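Local atomic coordinates of putative Outer membrane protein (Helicobacter pylori, PDB entry 6GW5), a protein that acts as the SabA adhesin of the bacterial outer membrane, this chain being its adhesin domain, which probably recognises host glycans as a lectin. Residues 40-45 / 242-247; 80-85 / 297-302; 353-358 / 395-400; 357-362 / 381-386. All blocks are in the same frame, centred on the assembly; numbering follows the deposited sequence.

Interaction 1: 40-45 / 242-247; sequences SSLNYL and ASLQAQ
Leu42 reaches from its helix to the backbone of the facing loop and sets its two methyl groups on successive residues, Leu244 and Gln245. Its CG lies anti to the backbone N (chi1 -179°), which puts CG beside the carbonyl carbon. The fork at CG then divides the contact. CD1 packs on Leu244 CB at 4.1 Å, while Leu42 CD2 rests against the next peptide unit, 3.8 Å from Gln245 C and 3.9 Å from Ala246 N. One of the two methyls thus packs on main chain rather than on a side chain. The two leucine side chains cross obliquely, and Leu244 offers only its CB to Leu42; its own CG sits beside the backbone N and anti to the carbonyl carbon (chi1 -80°). The fold element involved is the long helix 35-54 of a mainly helical domain, flanked by the irregular linker between helices 215-240 and 255-283. Leu244 also touches Phe257 and Phe264, so this residue meets helix 255-283 as well as Leu42. Nearer the surface, the CB of Asn43 does not aim at the loop, yet its amide end swings closer, and Asn43 ND2 comes within 4.4 Å of Ala246 CB. One turn earlier on the helix, Asn39 ND2 donates a hydrogen bond to Gln247 O.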
loop_
_atom_site.group_PDB
_atom_site.type_symbol
_atom_site.label_atom_id
_atom_site.label_comp_id
_atom_site.label_asym_id
_atom_site.label_seq_id
_atom_site.Cartn_x
_atom_site.Cartn_y
_atom_site.Cartn_z
ATOM N N SER A 40 7.047 -14.658 -16.748
ATOM C CA SER A 40 6.662 -15.068 -15.450
ATOM C C SER A 40 6.226 -13.863 -14.591
ATOM O O SER A 40 5.196 -13.906 -13.961
ATOM C CB SER A 40 7.878 -15.728 -14.859
ATOM O OG SER A 40 7.510 -16.467 -13.784
ATOM N N SER A 41 7.059 -12.833 -14.562
ATOM C CA SER A 41 6.823 -11.567 -13.897
ATOM C C SER A 41 5.572 -10.891 -14.399
ATOM O O SER A 41 4.687 -10.459 -13.612
ATOM C CB SER A 41 8.010 -10.661 -14.185
ATOM O OG SER A 41 9.180 -11.279 -13.716
ATOM N N LEU A 42 5.436 -10.880 -15.718
ATOM C CA LEU A 42 4.210 -10.366 -16.345
ATOM C C LEU A 42 2.971 -11.188 -15.954
ATOM O O LEU A 42 1.948 -10.632 -15.551
ATOM C CB LEU A 42 4.374 -10.314 -17.854
ATOM C CG LEU A 42 3.179 -9.766 -18.657
ATOM C CD1 LEU A 42 2.828 -8.318 -18.301
ATOM C CD2 LEU A 42 3.444 -9.890 -20.134
ATOM N N ASN A 43 3.078 -12.514 -16.022
ATOM C CA ASN A 43 1.945 -13.358 -15.663
ATOM C C ASN A 43 1.554 -13.206 -14.192
ATOM O O ASN A 43 0.372 -13.229 -13.858
ATOM C CB ASN A 43 2.202 -14.820 -15.979
ATOM C CG ASN A 43 2.195 -15.124 -17.470
ATOM O OD1 ASN A 43 2.924 -16.000 -17.918
ATOM N ND2 ASN A 43 1.412 -14.387 -18.245
ATOM N N TYR A 44 2.543 -12.948 -13.344
ATOM C CA TYR A 44 2.279 -12.706 -11.969
ATOM C C TYR A 44 1.424 -11.457 -11.841
ATOM O O TYR A 44 0.438 -11.440 -11.137
ATOM C CB TYR A 44 3.548 -12.541 -11.153
ATOM C CG TYR A 44 3.112 -12.526 -9.741
ATOM C CD1 TYR A 44 2.685 -11.358 -9.150
ATOM C CD2 TYR A 44 2.943 -13.705 -9.045
ATOM C CE1 TYR A 44 2.184 -11.345 -7.878
ATOM C CE2 TYR A 44 2.460 -13.679 -7.761
ATOM C CZ TYR A 44 2.079 -12.486 -7.188
ATOM O OH TYR A 44 1.563 -12.459 -5.905
ATOM N N LEU A 45 1.820 -10.405 -12.523
ATOM C CA LEU A 45 1.111 -9.148 -12.435
ATOM C C LEU A 45 -0.308 -9.218 -13.004
ATOM O O LEU A 45 -1.239 -8.646 -12.463
ATOM C CB LEU A 45 1.927 -8.070 -13.141
ATOM C CG LEU A 45 3.295 -7.768 -12.531
ATOM C CD1 LEU A 45 4.040 -6.836 -13.437
ATOM C CD2 LEU A 45 3.223 -7.159 -11.115
ATOM N N ALA A 242 -4.890 -5.905 -20.641
ATOM C CA ALA A 242 -5.383 -6.532 -21.880
ATOM C C ALA A 242 -4.473 -6.313 -23.091
ATOM O O ALA A 242 -4.467 -7.164 -23.992
ATOM C CB ALA A 242 -6.795 -6.052 -22.199
ATOM N N SER A 243 -3.721 -5.198 -23.101
ATOM C CA SER A 243 -2.794 -4.862 -24.196
ATOM C C SER A 243 -1.359 -5.432 -24.051
ATOM O O SER A 243 -0.497 -5.162 -24.911
ATOM C CB SER A 243 -2.724 -3.344 -24.341
ATOM O OG SER A 243 -2.283 -2.767 -23.126
ATOM N N LEU A 244 -1.118 -6.225 -22.995
ATOM C CA LEU A 244 0.191 -6.853 -22.686
ATOM C C LEU A 244 0.090 -8.382 -22.747
ATOM O O LEU A 244 -0.577 -8.966 -21.934
ATOM C CB LEU A 244 0.622 -6.468 -21.265
ATOM C CG LEU A 244 1.260 -5.112 -21.034
ATOM C CD1 LEU A 244 1.220 -4.653 -19.581
ATOM C CD2 LEU A 244 2.685 -5.168 -21.498
ATOM N N GLN A 245 0.759 -9.054 -23.673
ATOM C CA GLN A 245 0.781 -10.550 -23.629
ATOM C C GLN A 245 2.200 -11.083 -23.482
ATOM O O GLN A 245 3.171 -10.417 -23.889
ATOM C CB GLN A 245 0.117 -11.224 -24.843
ATOM C CG GLN A 245 -1.207 -10.641 -25.282
ATOM C CD GLN A 245 -1.825 -11.490 -26.369
ATOM O OE1 GLN A 245 -1.132 -11.877 -27.313
ATOM N NE2 GLN A 245 -3.125 -11.802 -26.242
ATOM N N ALA A 246 2.300 -12.317 -22.958
ATOM C CA ALA A 246 3.576 -13.046 -22.824
ATOM C C ALA A 246 4.278 -13.169 -24.183
ATOM O O ALA A 246 3.655 -13.538 -25.174
ATOM C CB ALA A 246 3.368 -14.432 -22.203
ATOM N N GLN A 247 5.556 -12.807 -24.218
ATOM C CA GLN A 247 6.357 -12.844 -25.436
ATOM C C GLN A 247 6.761 -14.338 -25.666
ATOM O O GLN A 247 7.055 -15.042 -24.717
ATOM C CB GLN A 247 7.565 -11.871 -25.288
ATOM C CG GLN A 247 7.226 -10.491 -24.676
ATOM C CD GLN A 247 7.525 -9.293 -25.591
ATOM O OE1 GLN A 247 8.691 -8.917 -25.796
ATOM N NE2 GLN A 247 6.476 -8.713 -26.165
#

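Interaction 2: 80-85 / 297-302; sequences AGNYLT and YLKIPN
A type II' beta turn from Ala80 to Tyr83, just past the end of helix 60-79, is gripped by Lys299 from the loop that follows helix 287-293. Gly81, with positive phi, takes the first corner of the turn, and the bond closing it, Tyr83 N to Ala80 O, is weak. Lys299 supplies firmer ties: its CG is anti to the backbone N (chi1 -170°), and the chain, bent at chi3, carries NZ to the turn, where it donates to Ala80 O and to Tyr83 O, each at 2.9 Å. Leu78 O and Ser77 O accept as well, so four carbonyls surround NZ of the buried Lys299 and must share its three hydrogens. Asn82 runs alongside Lys299, pointing the other way, and returns a bond, Asn82 ND2 to Lys299 O at 3.3 Å; it is nearly straight at the hydrogen (169°) and lies in the plane of the Asn82 amide. The same amide packs on the proline ring, with Asn82 CG 3.6 Å from Pro301 CB. Tyr83 presents a ring edge to the loop, CD2 standing 3.4 Å from Ile300 O. Asn302 brings ND2 near Tyr83 CZ and OH, its amide plane 63° from the ring. Backbone hydrogen bonds carry the joint onward, Thr85 pairing with Tyr79 and with Met189 of strand 188-189, and Ile300 with Val194.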
loop_
_atom_site.group_PDB
_atom_site.type_symbol
_atom_site.label_atom_id
_atom_site.label_comp_id
_atom_site.label_asym_id
_atom_site.label_seq_id
_atom_site.Cartn_x
_atom_site.Cartn_y
_atom_site.Cartn_z
ATOM N N ALA A 80 -23.713 6.235 17.628
ATOM C CA ALA A 80 -25.159 6.194 17.650
ATOM C C ALA A 80 -25.606 4.750 17.934
ATOM O O ALA A 80 -25.702 4.353 19.116
ATOM C CB ALA A 80 -25.704 6.716 16.319
ATOM N N GLY A 81 -25.826 3.958 16.880
ATOM C CA GLY A 81 -26.217 2.563 17.044
ATOM C C GLY A 81 -27.499 2.458 17.830
ATOM O O GLY A 81 -28.481 3.086 17.474
ATOM N N ASN A 82 -27.449 1.702 18.920
ATOM C CA ASN A 82 -28.636 1.277 19.670
ATOM C C ASN A 82 -28.770 2.034 20.988
ATOM O O ASN A 82 -29.571 1.661 21.818
ATOM C CB ASN A 82 -28.603 -0.260 19.940
ATOM C CG ASN A 82 -27.455 -0.695 20.881
ATOM O OD1 ASN A 82 -26.798 0.134 21.522
ATOM N ND2 ASN A 82 -27.222 -2.002 20.962
ATOM N N TYR A 83 -27.990 3.085 21.172
ATOM C CA TYR A 83 -27.964 3.890 22.386
ATOM C C TYR A 83 -27.151 5.120 22.036
ATOM O O TYR A 83 -25.954 5.092 22.130
ATOM C CB TYR A 83 -27.280 3.069 23.458
ATOM C CG TYR A 83 -27.192 3.572 24.881
ATOM C CD1 TYR A 83 -27.404 4.883 25.233
ATOM C CD2 TYR A 83 -26.849 2.697 25.877
ATOM C CE1 TYR A 83 -27.288 5.290 26.547
ATOM C CE2 TYR A 83 -26.736 3.085 27.182
ATOM C CZ TYR A 83 -26.943 4.374 27.519
ATOM O OH TYR A 83 -26.794 4.679 28.845
ATOM N N LEU A 84 -27.814 6.194 21.622
ATOM C CA LEU A 84 -27.163 7.421 21.173
ATOM C C LEU A 84 -26.209 8.019 22.209
ATOM O O LEU A 84 -26.467 7.970 23.404
ATOM C CB LEU A 84 -28.222 8.417 20.683
ATOM C CG LEU A 84 -28.722 8.209 19.219
ATOM C CD1 LEU A 84 -28.762 6.767 18.692
ATOM C CD2 LEU A 84 -30.066 8.886 18.963
ATOM N N THR A 85 -25.052 8.494 21.760
ATOM C CA THR A 85 -24.123 9.208 22.646
ATOM C C THR A 85 -24.361 10.721 22.610
ATOM O O THR A 85 -23.499 11.497 23.010
ATOM C CB THR A 85 -22.654 8.954 22.273
ATOM O OG1 THR A 85 -22.358 9.562 20.997
ATOM C CG2 THR A 85 -22.364 7.493 22.255
ATOM N N TYR A 297 -19.799 -3.996 18.204
ATOM C CA TYR A 297 -20.924 -4.905 18.111
ATOM C C TYR A 297 -21.401 -5.521 19.416
ATOM O O TYR A 297 -22.386 -6.206 19.402
ATOM C CB TYR A 297 -20.589 -6.057 17.174
ATOM C CG TYR A 297 -19.649 -7.108 17.752
ATOM C CD1 TYR A 297 -18.256 -6.860 17.898
ATOM C CD2 TYR A 297 -20.129 -8.353 18.140
ATOM C CE1 TYR A 297 -17.402 -7.816 18.419
ATOM C CE2 TYR A 297 -19.270 -9.334 18.644
ATOM C CZ TYR A 297 -17.921 -9.057 18.790
ATOM O OH TYR A 297 -17.069 -10.016 19.293
ATOM N N LEU A 298 -20.684 -5.327 20.516
ATOM C CA LEU A 298 -21.143 -5.757 21.818
ATOM C C LEU A 298 -21.723 -4.625 22.687
ATOM O O LEU A 298 -22.040 -4.841 23.848
ATOM C CB LEU A 298 -19.999 -6.456 22.532
ATOM C CG LEU A 298 -19.709 -7.837 21.936
ATOM C CD1 LEU A 298 -18.418 -8.358 22.536
ATOM C CD2 LEU A 298 -20.835 -8.825 22.201
ATOM N N LYS A 299 -21.881 -3.448 22.118
ATOM C CA LYS A 299 -22.493 -2.342 22.792
ATOM C C LYS A 299 -23.908 -2.706 23.261
ATOM O O LYS A 299 -24.689 -3.325 22.556
ATOM C CB LYS A 299 -22.534 -1.119 21.871
ATOM C CG LYS A 299 -22.945 0.167 22.559
ATOM C CD LYS A 299 -22.883 1.321 21.612
ATOM C CE LYS A 299 -23.935 2.364 21.942
ATOM N NZ LYS A 299 -23.723 3.563 21.090
ATOM N N ILE A 300 -24.197 -2.344 24.484
ATOM C CA ILE A 300 -25.431 -2.781 25.119
ATOM C C ILE A 300 -26.325 -1.586 25.120
ATOM O O ILE A 300 -25.842 -0.512 25.349
ATOM C CB ILE A 300 -25.154 -3.144 26.549
ATOM C CG1 ILE A 300 -24.008 -4.136 26.618
ATOM C CG2 ILE A 300 -26.384 -3.685 27.254
ATOM C CD1 ILE A 300 -24.300 -5.497 26.005
ATOM N N PRO A 301 -27.617 -1.763 24.863
ATOM C CA PRO A 301 -28.463 -0.569 24.913
ATOM C C PRO A 301 -29.098 -0.495 26.309
ATOM O O PRO A 301 -29.115 -1.506 27.008
ATOM C CB PRO A 301 -29.508 -0.870 23.822
ATOM C CG PRO A 301 -29.723 -2.335 23.982
ATOM C CD PRO A 301 -28.411 -2.944 24.440
ATOM N N ASN A 302 -29.585 0.677 26.719
ATOM C CA ASN A 302 -30.594 0.752 27.789
ATOM C C ASN A 302 -31.729 -0.195 27.396
ATOM O O ASN A 302 -32.426 0.076 26.412
ATOM C CB ASN A 302 -31.174 2.164 27.813
ATOM C CG ASN A 302 -30.627 3.031 28.928
ATOM O OD1 ASN A 302 -31.142 3.003 30.029
ATOM N ND2 ASN A 302 -29.668 3.875 28.618
#

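Interaction 3: 353-358 / 395-400; sequences TEIVTT and GQYNYQ
Ile355 and Val356, consecutive on helix 348-370, are met by two tyrosines, Tyr397 and Tyr399, from a loop that is about to become a strand. Tyr397 comes first. Its CG is anti to the carbonyl carbon (chi1 -57°), and the ring leans against the helix along one margin: CD1 is 3.8 Å from Ile355 CG2, and CE1 is 3.8 Å from Val356 CG2, which lies at the ring edge close to its plane. One face of the same ring is occupied by its own neighbour, Gln396 CB being placed over the centre. The main chain joins in as well, with Ile355 CD1 at 3.8 Å from Tyr397 O.

Asn398 then sits at the centre of an inverse gamma turn, within which Tyr399 N makes a weak bond to Tyr397 O. Its CB points away from the helix, whereas that of Tyr399 points toward it, and the tight bend brings both aromatic residues to bear on the same pair of aliphatic side chains. The ring of Tyr399 and the side chain of Ile355 lie alongside each other, pointing opposite ways, Ile355 CG1 being 3.8 Å from Tyr399 CE2 and Ile355 CD1 lying in plane at the ring edge. Farther out, Tyr399 OH comes to 3.7 Å from Val356 CG2. Gln400 begins strand 400-401, pairing through its backbone with Thr384 of strand 383-384. Ile355 also touches Ile29 of helix 3-32, and Lys26 of that helix donates to Tyr399 O, which leaves the aromatic loop packed against both helices.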
loop_
_atom_site.group_PDB
_atom_site.type_symbol
_atom_site.label_atom_id
_atom_site.label_comp_id
_atom_site.label_asym_id
_atom_site.label_seq_id
_atom_site.Cartn_x
_atom_site.Cartn_y
_atom_site.Cartn_z
ATOM N N THR A 353 23.626 1.015 -23.519
ATOM C CA THR A 353 24.500 2.144 -23.748
ATOM C C THR A 353 25.466 2.356 -22.587
ATOM O O THR A 353 26.639 2.659 -22.787
ATOM C CB THR A 353 23.661 3.418 -23.980
ATOM O OG1 THR A 353 22.952 3.257 -25.214
ATOM C CG2 THR A 353 24.529 4.708 -24.005
ATOM N N GLU A 354 24.932 2.252 -21.383
ATOM C CA GLU A 354 25.670 2.567 -20.170
ATOM C C GLU A 354 26.751 1.529 -19.930
ATOM O O GLU A 354 27.814 1.866 -19.433
ATOM C CB GLU A 354 24.716 2.600 -18.975
ATOM C CG GLU A 354 25.368 3.017 -17.665
ATOM C CD GLU A 354 24.332 3.194 -16.563
ATOM O OE1 GLU A 354 23.448 4.083 -16.705
ATOM O OE2 GLU A 354 24.407 2.442 -15.561
ATOM N N ILE A 355 26.469 0.256 -20.207
ATOM C CA ILE A 355 27.490 -0.759 -19.985
ATOM C C ILE A 355 28.633 -0.570 -20.958
ATOM O O ILE A 355 29.787 -0.766 -20.583
ATOM C CB ILE A 355 26.922 -2.213 -20.029
ATOM C CG1 ILE A 355 27.905 -3.135 -19.356
ATOM C CG2 ILE A 355 26.544 -2.651 -21.452
ATOM C CD1 ILE A 355 27.357 -4.521 -19.211
ATOM N N VAL A 356 28.311 -0.139 -22.181
ATOM C CA VAL A 356 29.343 0.069 -23.186
ATOM C C VAL A 356 30.210 1.265 -22.764
ATOM O O VAL A 356 31.426 1.144 -22.741
ATOM C CB VAL A 356 28.776 0.247 -24.612
ATOM C CG1 VAL A 356 29.881 0.603 -25.583
ATOM C CG2 VAL A 356 28.113 -1.015 -25.095
ATOM N N THR A 357 29.580 2.398 -22.439
ATOM C CA THR A 357 30.336 3.545 -21.959
ATOM C C THR A 357 31.214 3.117 -20.796
ATOM O O THR A 357 32.369 3.439 -20.748
ATOM C CB THR A 357 29.427 4.674 -21.478
ATOM O OG1 THR A 357 28.457 4.944 -22.478
ATOM C CG2 THR A 357 30.184 5.920 -21.209
ATOM N N THR A 358 30.634 2.407 -19.856
ATOM C CA THR A 358 31.347 2.017 -18.674
ATOM C C THR A 358 32.521 1.061 -18.964
ATOM O O THR A 358 33.538 1.123 -18.313
ATOM C CB THR A 358 30.380 1.424 -17.651
ATOM O OG1 THR A 358 29.379 2.398 -17.356
ATOM C CG2 THR A 358 31.096 1.061 -16.349
ATOM N N GLY A 395 27.700 -13.175 -26.479
ATOM C CA GLY A 395 26.960 -11.952 -26.298
ATOM C C GLY A 395 27.813 -10.688 -26.389
ATOM O O GLY A 395 28.942 -10.583 -25.847
ATOM N N GLN A 396 27.204 -9.705 -27.007
ATOM C CA GLN A 396 27.719 -8.355 -27.116
ATOM C C GLN A 396 28.051 -7.619 -25.801
ATOM O O GLN A 396 28.850 -6.665 -25.778
ATOM C CB GLN A 396 26.615 -7.568 -27.744
ATOM C CG GLN A 396 27.036 -6.764 -28.904
ATOM C CD GLN A 396 25.861 -6.003 -29.468
ATOM O OE1 GLN A 396 24.723 -6.511 -29.557
ATOM N NE2 GLN A 396 26.114 -4.765 -29.798
ATOM N N TYR A 397 27.349 -7.985 -24.739
ATOM C CA TYR A 397 27.426 -7.240 -23.490
ATOM C C TYR A 397 28.019 -8.070 -22.343
ATOM O O TYR A 397 28.157 -7.585 -21.237
ATOM C CB TYR A 397 26.034 -6.697 -23.167
ATOM C CG TYR A 397 25.442 -5.825 -24.271
ATOM C CD1 TYR A 397 26.048 -4.596 -24.631
ATOM C CD2 TYR A 397 24.283 -6.217 -24.959
ATOM C CE1 TYR A 397 25.499 -3.785 -25.624
ATOM C CE2 TYR A 397 23.732 -5.425 -25.948
ATOM C CZ TYR A 397 24.335 -4.224 -26.281
ATOM O OH TYR A 397 23.764 -3.482 -27.267
ATOM N N ASN A 398 28.474 -9.286 -22.648
ATOM C CA ASN A 398 28.921 -10.201 -21.649
ATOM C C ASN A 398 30.396 -10.019 -21.329
ATOM O O ASN A 398 31.214 -10.867 -21.539
ATOM C CB ASN A 398 28.602 -11.576 -22.142
ATOM C CG ASN A 398 28.726 -12.625 -21.075
ATOM O OD1 ASN A 398 28.722 -12.332 -19.881
ATOM N ND2 ASN A 398 28.817 -13.871 -21.505
ATOM N N TYR A 399 30.730 -8.875 -20.773
ATOM C CA TYR A 399 32.135 -8.538 -20.503
ATOM C C TYR A 399 32.708 -9.474 -19.471
ATOM O O TYR A 399 31.984 -9.876 -18.584
ATOM C CB TYR A 399 32.249 -7.106 -19.987
ATOM C CG TYR A 399 31.835 -6.126 -21.032
ATOM C CD1 TYR A 399 32.697 -5.799 -22.061
ATOM C CD2 TYR A 399 30.577 -5.536 -21.014
ATOM C CE1 TYR A 399 32.314 -4.917 -23.058
ATOM C CE2 TYR A 399 30.186 -4.639 -21.987
ATOM C CZ TYR A 399 31.043 -4.349 -23.013
ATOM O OH TYR A 399 30.665 -3.463 -23.984
ATOM N N GLN A 400 33.984 -9.834 -19.594
ATOM C CA GLN A 400 34.649 -10.662 -18.569
ATOM C C GLN A 400 35.576 -9.827 -17.806
ATOM O O GLN A 400 36.401 -9.132 -18.356
ATOM C CB GLN A 400 35.399 -11.875 -19.138
ATOM C CG GLN A 400 34.486 -12.872 -19.876
ATOM C CD GLN A 400 33.194 -13.338 -19.121
ATOM O OE1 GLN A 400 32.072 -12.948 -19.463
ATOM N NE2 GLN A 400 33.356 -14.224 -18.149
#

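Interaction 4: 357-362 / 381-386; sequences TTYNNA and DIITLP
Tyr359 extends from helix 348-370 to Ile383 on a short strand, and Ala362, three residues on, completes the patch. The tyrosine's CG is anti to the backbone N (chi1 159°), and although its CB does not aim at the strand, the ring comes nearer to it. The contact is made along one margin of that ring. CD1 packs on Ile383 CG1 at 3.8 Å and on the CG2 branch of the same isoleucine at 3.9 Å. The next ring atom, CE1, points to the strand backbone, 3.7 Å from Ile383 O, which lies in the ring plane at the edge. Beyond it Tyr359 OH runs on to within 4.2 Å of Leu385 N, so the side chain reaches along the main chain from Ile383 toward Leu385.

Ala362 adds its single methyl group, CB lying 4.1 Å from Ile383 CG2. With CG1 anti to the backbone N, that CG2 takes the crowded position between N and the carbonyl carbon, and there it touches both Tyr359 and Ala362 on the helix. As expected for an extended chain, Ile383 and Leu385 direct CB toward the helix while Thr384 between them turns away. Tyr399 stacks its ring with Tyr359 and touches Ile383 and Leu385 too. The strand is paired antiparallel with strand 400-401, where Ile401 packs on Ile383, and Tyr18 of helix 3-32 also packs against Ala362.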
loop_
_atom_site.group_PDB
_atom_site.type_symbol
_atom_site.label_atom_id
_atom_site.label_comp_id
_atom_site.label_asym_id
_atom_site.label_seq_id
_atom_site.Cartn_x
_atom_site.Cartn_y
_atom_site.Cartn_z
ATOM N N THR A 357 29.580 2.398 -22.439
ATOM C CA THR A 357 30.336 3.545 -21.959
ATOM C C THR A 357 31.214 3.117 -20.796
ATOM O O THR A 357 32.369 3.439 -20.748
ATOM C CB THR A 357 29.427 4.674 -21.478
ATOM O OG1 THR A 357 28.457 4.944 -22.478
ATOM C CG2 THR A 357 30.184 5.920 -21.209
ATOM N N THR A 358 30.634 2.407 -19.856
ATOM C CA THR A 358 31.347 2.017 -18.674
ATOM C C THR A 358 32.521 1.061 -18.964
ATOM O O THR A 358 33.538 1.123 -18.313
ATOM C CB THR A 358 30.380 1.424 -17.651
ATOM O OG1 THR A 358 29.379 2.398 -17.356
ATOM C CG2 THR A 358 31.096 1.061 -16.349
ATOM N N TYR A 359 32.381 0.205 -19.957
ATOM C CA TYR A 359 33.452 -0.674 -20.322
ATOM C C TYR A 359 34.579 0.124 -20.898
ATOM O O TYR A 359 35.737 -0.081 -20.542
ATOM C CB TYR A 359 32.960 -1.684 -21.346
ATOM C CG TYR A 359 34.051 -2.332 -22.177
ATOM C CD1 TYR A 359 35.024 -3.127 -21.603
ATOM C CD2 TYR A 359 34.073 -2.158 -23.563
ATOM C CE1 TYR A 359 36.013 -3.721 -22.387
ATOM C CE2 TYR A 359 35.032 -2.762 -24.358
ATOM C CZ TYR A 359 36.002 -3.546 -23.763
ATOM O OH TYR A 359 36.948 -4.168 -24.543
ATOM N N ASN A 360 34.235 0.978 -21.861
ATOM C CA ASN A 360 35.205 1.848 -22.503
ATOM C C ASN A 360 35.944 2.713 -21.499
ATOM O O ASN A 360 37.173 2.722 -21.475
ATOM C CB ASN A 360 34.557 2.627 -23.606
ATOM C CG ASN A 360 34.459 1.805 -24.874
ATOM O OD1 ASN A 360 35.457 1.415 -25.482
ATOM N ND2 ASN A 360 33.275 1.498 -25.254
ATOM N N ASN A 361 35.200 3.297 -20.567
ATOM C CA ASN A 361 35.821 4.046 -19.478
ATOM C C ASN A 361 36.765 3.204 -18.684
ATOM O O ASN A 361 37.846 3.650 -18.351
ATOM C CB ASN A 361 34.793 4.712 -18.542
ATOM C CG ASN A 361 34.065 5.874 -19.211
ATOM O OD1 ASN A 361 34.598 6.578 -20.075
ATOM N ND2 ASN A 361 32.845 6.061 -18.834
ATOM N N ALA A 362 36.350 1.982 -18.392
ATOM C CA ALA A 362 37.178 1.099 -17.589
ATOM C C ALA A 362 38.433 0.695 -18.339
ATOM O O ALA A 362 39.496 0.628 -17.744
ATOM C CB ALA A 362 36.400 -0.105 -17.153
ATOM N N ASP A 381 43.976 -5.680 -19.604
ATOM C CA ASP A 381 42.882 -6.569 -19.949
ATOM C C ASP A 381 42.082 -7.053 -18.702
ATOM O O ASP A 381 41.539 -8.153 -18.680
ATOM C CB ASP A 381 43.417 -7.774 -20.749
ATOM C CG ASP A 381 43.872 -7.408 -22.188
ATOM O OD1 ASP A 381 43.466 -6.376 -22.767
ATOM O OD2 ASP A 381 44.661 -8.182 -22.737
ATOM N N ILE A 382 42.022 -6.234 -17.656
ATOM C CA ILE A 382 41.220 -6.589 -16.488
ATOM C C ILE A 382 39.743 -6.766 -16.879
ATOM O O ILE A 382 39.015 -7.556 -16.291
ATOM C CB ILE A 382 41.361 -5.525 -15.360
ATOM C CG1 ILE A 382 40.696 -5.999 -14.067
ATOM C CG2 ILE A 382 40.773 -4.159 -15.745
ATOM C CD1 ILE A 382 41.239 -5.270 -12.854
ATOM N N ILE A 383 39.309 -6.021 -17.880
ATOM C CA ILE A 383 38.016 -6.229 -18.487
ATOM C C ILE A 383 38.138 -6.350 -19.993
ATOM O O ILE A 383 38.747 -5.548 -20.650
ATOM C CB ILE A 383 37.019 -5.114 -18.081
ATOM C CG1 ILE A 383 35.615 -5.431 -18.591
ATOM C CG2 ILE A 383 37.458 -3.771 -18.625
ATOM C CD1 ILE A 383 34.552 -4.558 -17.964
ATOM N N THR A 384 37.396 -7.295 -20.521
ATOM C CA THR A 384 37.505 -7.741 -21.880
ATOM C C THR A 384 36.179 -8.171 -22.421
ATOM O O THR A 384 35.259 -8.409 -21.658
ATOM C CB THR A 384 38.447 -8.951 -21.798
ATOM O OG1 THR A 384 39.676 -8.553 -22.377
ATOM C CG2 THR A 384 37.887 -10.235 -22.422
ATOM N N LEU A 385 36.058 -8.240 -23.737
ATOM C CA LEU A 385 34.850 -8.737 -24.380
ATOM C C LEU A 385 35.214 -9.892 -25.299
ATOM O O LEU A 385 35.637 -9.683 -26.434
ATOM C CB LEU A 385 34.089 -7.641 -25.159
ATOM C CG LEU A 385 32.793 -8.152 -25.845
ATOM C CD1 LEU A 385 31.775 -8.618 -24.811
ATOM C CD2 LEU A 385 32.157 -7.125 -26.785
ATOM N N PRO A 386 35.008 -11.104 -24.814
ATOM C CA PRO A 386 35.385 -12.296 -25.545
ATOM C C PRO A 386 34.819 -12.380 -26.955
ATOM O O PRO A 386 33.635 -12.135 -27.177
ATOM C CB PRO A 386 34.835 -13.445 -24.659
ATOM C CG PRO A 386 34.888 -12.881 -23.295
ATOM C CD PRO A 386 34.473 -11.446 -23.484
#

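From the N terminus, helix 35-54 opens interaction 1 and the turn after helix 60-79 opens interaction 2. Interaction 1 closes first, at 242-247, and interaction 2 follows at 297-302; their loops, of 196 and 211 residues, therefore cross. One joins an early helix to a mid-chain linker, the other a turn to the loop at 297-302, on opposite sides of the chain's centre. Interactions 3 and 4 follow both in series. They start on helix 348-370, sharing Thr357 and Thr358, and interaction 4 closes at 381-386, inside the loop that interaction 3 closes at 395-400. Their centres are about 7 Å apart, and together they fasten a two-stranded antiparallel pair to one helix.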